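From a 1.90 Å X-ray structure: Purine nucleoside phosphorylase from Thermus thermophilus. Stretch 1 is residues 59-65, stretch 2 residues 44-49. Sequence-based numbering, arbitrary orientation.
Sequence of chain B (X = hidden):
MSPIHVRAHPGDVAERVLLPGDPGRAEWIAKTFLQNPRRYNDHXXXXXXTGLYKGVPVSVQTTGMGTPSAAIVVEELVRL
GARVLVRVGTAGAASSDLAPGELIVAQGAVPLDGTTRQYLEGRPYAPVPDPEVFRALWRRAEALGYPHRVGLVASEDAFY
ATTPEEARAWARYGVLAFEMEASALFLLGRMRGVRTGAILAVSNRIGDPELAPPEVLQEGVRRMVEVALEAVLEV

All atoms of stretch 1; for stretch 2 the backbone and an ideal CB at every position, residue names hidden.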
ATOM      1  N   SER B  59      -1.216  34.092 -21.388  1.00 12.31           N
ATOM      2  CA  SER B  59      -2.517  33.836 -20.785  1.00 11.67           C
ATOM      3  C   SER B  59      -2.326  33.646 -19.283  1.00 12.68           C
ATOM      4  O   SER B  59      -1.247  33.264 -18.831  1.00 13.36           O
ATOM      5  CB  SER B  59      -3.160  32.584 -21.385  1.00 13.34           C
ATOM      6  OG  SER B  59      -3.559  32.799 -22.729  1.00 13.48           O
ATOM      7  N   VAL B  60      -3.370  33.942 -18.517  1.00 12.00           N
ATOM      8  CA  VAL B  60      -3.349  33.804 -17.066  1.00 11.22           C
ATOM      9  C   VAL B  60      -4.628  33.037 -16.756  1.00 13.40           C
ATOM     10  O   VAL B  60      -5.727  33.573 -16.906  1.00 10.83           O
ATOM     11  CB  VAL B  60      -3.391  35.184 -16.370  1.00 12.08           C
ATOM     12  CG1 VAL B  60      -3.303  35.012 -14.860  1.00 10.35           C
ATOM     13  CG2 VAL B  60      -2.255  36.058 -16.877  1.00  9.66           C
ATOM     14  N   GLN B  61      -4.479  31.786 -16.329  1.00 11.68           N
ATOM     15  CA  GLN B  61      -5.623  30.922 -16.058  1.00 11.31           C
ATOM     16  C   GLN B  61      -5.750  30.423 -14.621  1.00 12.13           C
ATOM     17  O   GLN B  61      -4.838  29.803 -14.086  1.00 11.99           O
ATOM     18  CB  GLN B  61      -5.576  29.716 -17.004  1.00 10.18           C
ATOM     19  CG  GLN B  61      -6.668  28.667 -16.768  1.00 10.02           C
ATOM     20  CD  GLN B  61      -8.062  29.211 -17.020  1.00 14.40           C
ATOM     21  OE1 GLN B  61      -8.354  29.706 -18.105  1.00 13.01           O
ATOM     22  NE2 GLN B  61      -8.935  29.115 -16.016  1.00  9.87           N
ATOM     23  N   THR B  62      -6.906  30.687 -14.023  1.00 13.03           N
ATOM     24  CA  THR B  62      -7.207  30.264 -12.658  1.00 12.56           C
ATOM     25  C   THR B  62      -7.272  28.737 -12.621  1.00 12.62           C
ATOM     26  O   THR B  62      -7.883  28.126 -13.496  1.00 10.89           O
ATOM     27  CB  THR B  62      -8.579  30.811 -12.218  1.00 10.32           C
ATOM     28  OG1 THR B  62      -8.561  32.241 -12.269  1.00 11.79           O
ATOM     29  CG2 THR B  62      -8.924  30.343 -10.812  1.00  8.75           C
ATOM     30  N   THR B  63      -6.655  28.122 -11.612  1.00 13.41           N
ATOM     31  CA  THR B  63      -6.675  26.660 -11.498  1.00 13.06           C
ATOM     32  C   THR B  63      -7.605  26.151 -10.393  1.00 13.80           C
ATOM     33  O   THR B  63      -8.035  24.999 -10.419  1.00 13.48           O
ATOM     34  CB  THR B  63      -5.291  26.087 -11.156  1.00 13.90           C
ATOM     35  OG1 THR B  63      -4.932  26.510  -9.837  1.00 12.25           O
ATOM     36  CG2 THR B  63      -4.232  26.559 -12.150  1.00 15.13           C
ATOM     37  N   GLY B  64      -7.908  27.004  -9.422  1.00 13.77           N
ATOM     38  CA  GLY B  64      -8.722  26.566  -8.302  1.00 14.02           C
ATOM     39  C   GLY B  64      -7.734  25.954  -7.315  1.00 15.02           C
ATOM     40  O   GLY B  64      -6.525  26.009  -7.550  1.00 15.36           O
ATOM     41  N   MET B  65      -8.217  25.372  -6.222  1.00 11.57           N
ATOM     42  CA  MET B  65      -7.325  24.773  -5.232  1.00 11.52           C
ATOM     43  C   MET B  65      -7.323  23.255  -5.318  1.00 11.09           C
ATOM     44  O   MET B  65      -8.377  22.636  -5.482  1.00 11.05           O
ATOM     45  CB  MET B  65      -7.751  25.179  -3.817  1.00 13.51           C
ATOM     46  CG  MET B  65      -7.890  26.679  -3.609  1.00 19.60           C
ATOM     47  SD  MET B  65      -8.440  27.056  -1.934  1.00 22.15           S
ATOM     48  CE  MET B  65     -10.168  26.703  -2.042  1.00 20.36           C
ATOM     49  N   UNK B  44     -17.571  28.466 -14.104  1.00 14.50           N
ATOM     50  CA  UNK B  44     -17.120  27.854 -12.853  1.00 15.38           C
ATOM     51  C   UNK B  44     -16.155  28.731 -12.060  1.00 15.31           C
ATOM     52  O   UNK B  44     -15.427  28.249 -11.187  1.00 16.53           O
ATOM     53  CB  UNK B  44     -16.450  26.511 -13.152  1.00 15.38           C
ATOM     54  N   UNK B  45     -16.164  30.024 -12.356  1.00 13.57           N
ATOM     55  CA  UNK B  45     -15.289  30.945 -11.657  1.00 15.78           C
ATOM     56  C   UNK B  45     -13.825  30.768 -12.017  1.00 16.80           C
ATOM     57  O   UNK B  45     -12.954  31.366 -11.383  1.00 15.51           O
ATOM     58  CB  UNK B  45     -15.467  30.779 -10.147  1.00 15.78           C
ATOM     59  N   UNK B  46     -13.550  29.948 -13.028  1.00 14.64           N
ATOM     60  CA  UNK B  46     -12.179  29.697 -13.471  1.00 14.08           C
ATOM     61  C   UNK B  46     -11.741  30.797 -14.440  1.00 14.07           C
ATOM     62  O   UNK B  46     -11.487  30.544 -15.615  1.00 13.55           O
ATOM     63  CB  UNK B  46     -12.065  28.321 -14.131  1.00 14.08           C
ATOM     64  N   UNK B  47     -11.650  32.021 -13.931  1.00 13.99           N
ATOM     65  CA  UNK B  47     -11.275  33.168 -14.748  1.00 10.38           C
ATOM     66  C   UNK B  47      -9.963  32.977 -15.504  1.00 13.74           C
ATOM     67  O   UNK B  47      -8.928  32.653 -14.914  1.00 13.47           O
ATOM     68  CB  UNK B  47     -11.173  34.412 -13.863  1.00 10.38           C
ATOM     69  N   UNK B  48     -10.030  33.169 -16.820  1.00 10.76           N
ATOM     70  CA  UNK B  48      -8.862  33.030 -17.672  1.00 10.68           C
ATOM     71  C   UNK B  48      -8.747  34.248 -18.568  1.00 14.14           C
ATOM     72  O   UNK B  48      -9.741  34.693 -19.154  1.00 12.99           O
ATOM     73  CB  UNK B  48      -8.938  31.748 -18.504  1.00 10.68           C
ATOM     74  N   UNK B  49      -7.539  34.792 -18.667  1.00 13.23           N
ATOM     75  CA  UNK B  49      -7.295  35.978 -19.478  1.00 13.59           C
ATOM     76  C   UNK B  49      -6.130  35.777 -20.430  1.00 14.27           C
ATOM     77  O   UNK B  49      -5.267  34.928 -20.215  1.00 13.90           O
ATOM     78  CB  UNK B  49      -7.031  37.189 -18.581  1.00 13.59           C
TER

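The two stretches run antiparallel, and the backbone at position 49 pairs with Val-60 while position 48 lies beside Gln-61; positions 46 and 47 are loop, and the chain enters the strand at 48.

At position 44 the ideal CB has nothing of stretch 1 within 5.5 Å, so this contact leaves the choice open. The residue is Arg-44, whose extended side chain does not touch stretch 1.

Position 45 combines phi 70° with psi 9°, a left-handed conformation that favours glycine although a CB would meet no atom of stretch 1. It is Gly-45, and its O accepts a weak 2.9 Å hydrogen bond from the backbone N of position 47.

At position 46 the CB points sideways, 3.7 Å from Gln-61 NE2 and 4.2 Å from Thr-62 O. The backbone O is already engaged by Gln-61 NE2 at 3.0 Å, and NE2 also donates to Thr-62 O at 2.9 Å, so the amide needs nothing from this side chain. A medium-sized aliphatic group would suit, able to lie along Thr-62 and the turn beyond it. Leu-46 does this: CD2 comes within 4.4 Å of Thr-62 CG2, 4.3 Å of Thr-63 C and 4.4 Å of Gly-64 N.

Position 47 also directs its CB sideways, 3.8 Å from Thr-62 OG1. Its backbone O does the main work, accepting hydrogen bonds from Thr-62 N at 3.0 Å and Thr-62 OG1 at 2.7 Å. Many side chains, polar or apolar, could start here provided they turn from the threonine. The residue is Trp-47; its CB packs against the hydroxyl, while the indole leads away from stretch 1.

Position 48 is the most restrictive. Its ideal CB would point to the sheet face occupied by Gln-61 and fall 2.2 Å from Gln-61 OE1, a clash with the side chain as placed. With phi -131° and psi 134° the backbone is ordinary strand, so the restriction comes from the neighbour. Gly-48 leaves room for the amide, its CA lying 3.4 Å from Gln-61 OE1, and also makes a CA-H...O contact of 3.3 Å with Val-60 O.

Position 49 is fixed by a hydrogen-bonded pair: its N donates to Val-60 O at 2.8 Å, and its O accepts from Val-60 N at 2.7 Å. The CB projects to the same face as Val-60, whose methyl groups offer an apolar neighbour; a beta-branched, large aliphatic or aromatic residue would be reasonable. Tyr-49 is found, with chi1 in the m well, and its ring brings Val-60 O to its edge, near the ring plane.

Stretch 2 (44-49) RGLWGY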
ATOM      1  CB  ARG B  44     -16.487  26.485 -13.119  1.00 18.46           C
ATOM      2  CG  ARG B  44     -17.507  25.344 -13.131  1.00 21.49           C
ATOM      3  CD  ARG B  44     -16.865  24.017 -13.502  1.00 25.27           C
ATOM      4  NE  ARG B  44     -17.798  22.896 -13.416  1.00 27.38           N
ATOM      5  CZ  ARG B  44     -18.216  22.342 -12.278  1.00 30.14           C
ATOM      6  NH1 ARG B  44     -17.789  22.799 -11.105  1.00 28.26           N
ATOM      7  NH2 ARG B  44     -19.063  21.322 -12.313  1.00 33.98           N
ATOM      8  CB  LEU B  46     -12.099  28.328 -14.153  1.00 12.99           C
ATOM      9  CG  LEU B  46     -12.455  27.131 -13.259  1.00 16.69           C
ATOM     10  CD1 LEU B  46     -12.572  25.866 -14.102  1.00 16.46           C
ATOM     11  CD2 LEU B  46     -11.389  26.967 -12.171  1.00 17.43           C
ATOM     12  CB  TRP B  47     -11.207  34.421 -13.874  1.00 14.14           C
ATOM     13  CG  TRP B  47     -12.533  34.798 -13.267  1.00 13.95           C
ATOM     14  CD1 TRP B  47     -13.729  34.158 -13.440  1.00 15.83           C
ATOM     15  CD2 TRP B  47     -12.794  35.910 -12.405  1.00 15.77           C
ATOM     16  NE1 TRP B  47     -14.722  34.807 -12.737  1.00 18.27           N
ATOM     17  CE2 TRP B  47     -14.173  35.886 -12.093  1.00 17.98           C
ATOM     18  CE3 TRP B  47     -11.996  36.927 -11.863  1.00 14.50           C
ATOM     19  CZ2 TRP B  47     -14.774  36.845 -11.265  1.00 17.42           C
ATOM     20  CZ3 TRP B  47     -12.592  37.882 -11.037  1.00 20.10           C
ATOM     21  CH2 TRP B  47     -13.969  37.830 -10.747  1.00 17.11           C
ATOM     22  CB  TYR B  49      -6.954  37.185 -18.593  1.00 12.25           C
ATOM     23  CG  TYR B  49      -7.903  37.424 -17.447  1.00 14.41           C
ATOM     24  CD1 TYR B  49      -7.876  36.609 -16.315  1.00 13.80           C
ATOM     25  CD2 TYR B  49      -8.841  38.454 -17.498  1.00 14.58           C
ATOM     26  CE1 TYR B  49      -8.761  36.811 -15.264  1.00 14.39           C
ATOM     27  CE2 TYR B  49      -9.734  38.666 -16.448  1.00 18.74           C
ATOM     28  CZ  TYR B  49      -9.686  37.840 -15.337  1.00 17.91           C
ATOM     29  OH  TYR B  49     -10.564  38.032 -14.295  1.00 24.51           O
TER
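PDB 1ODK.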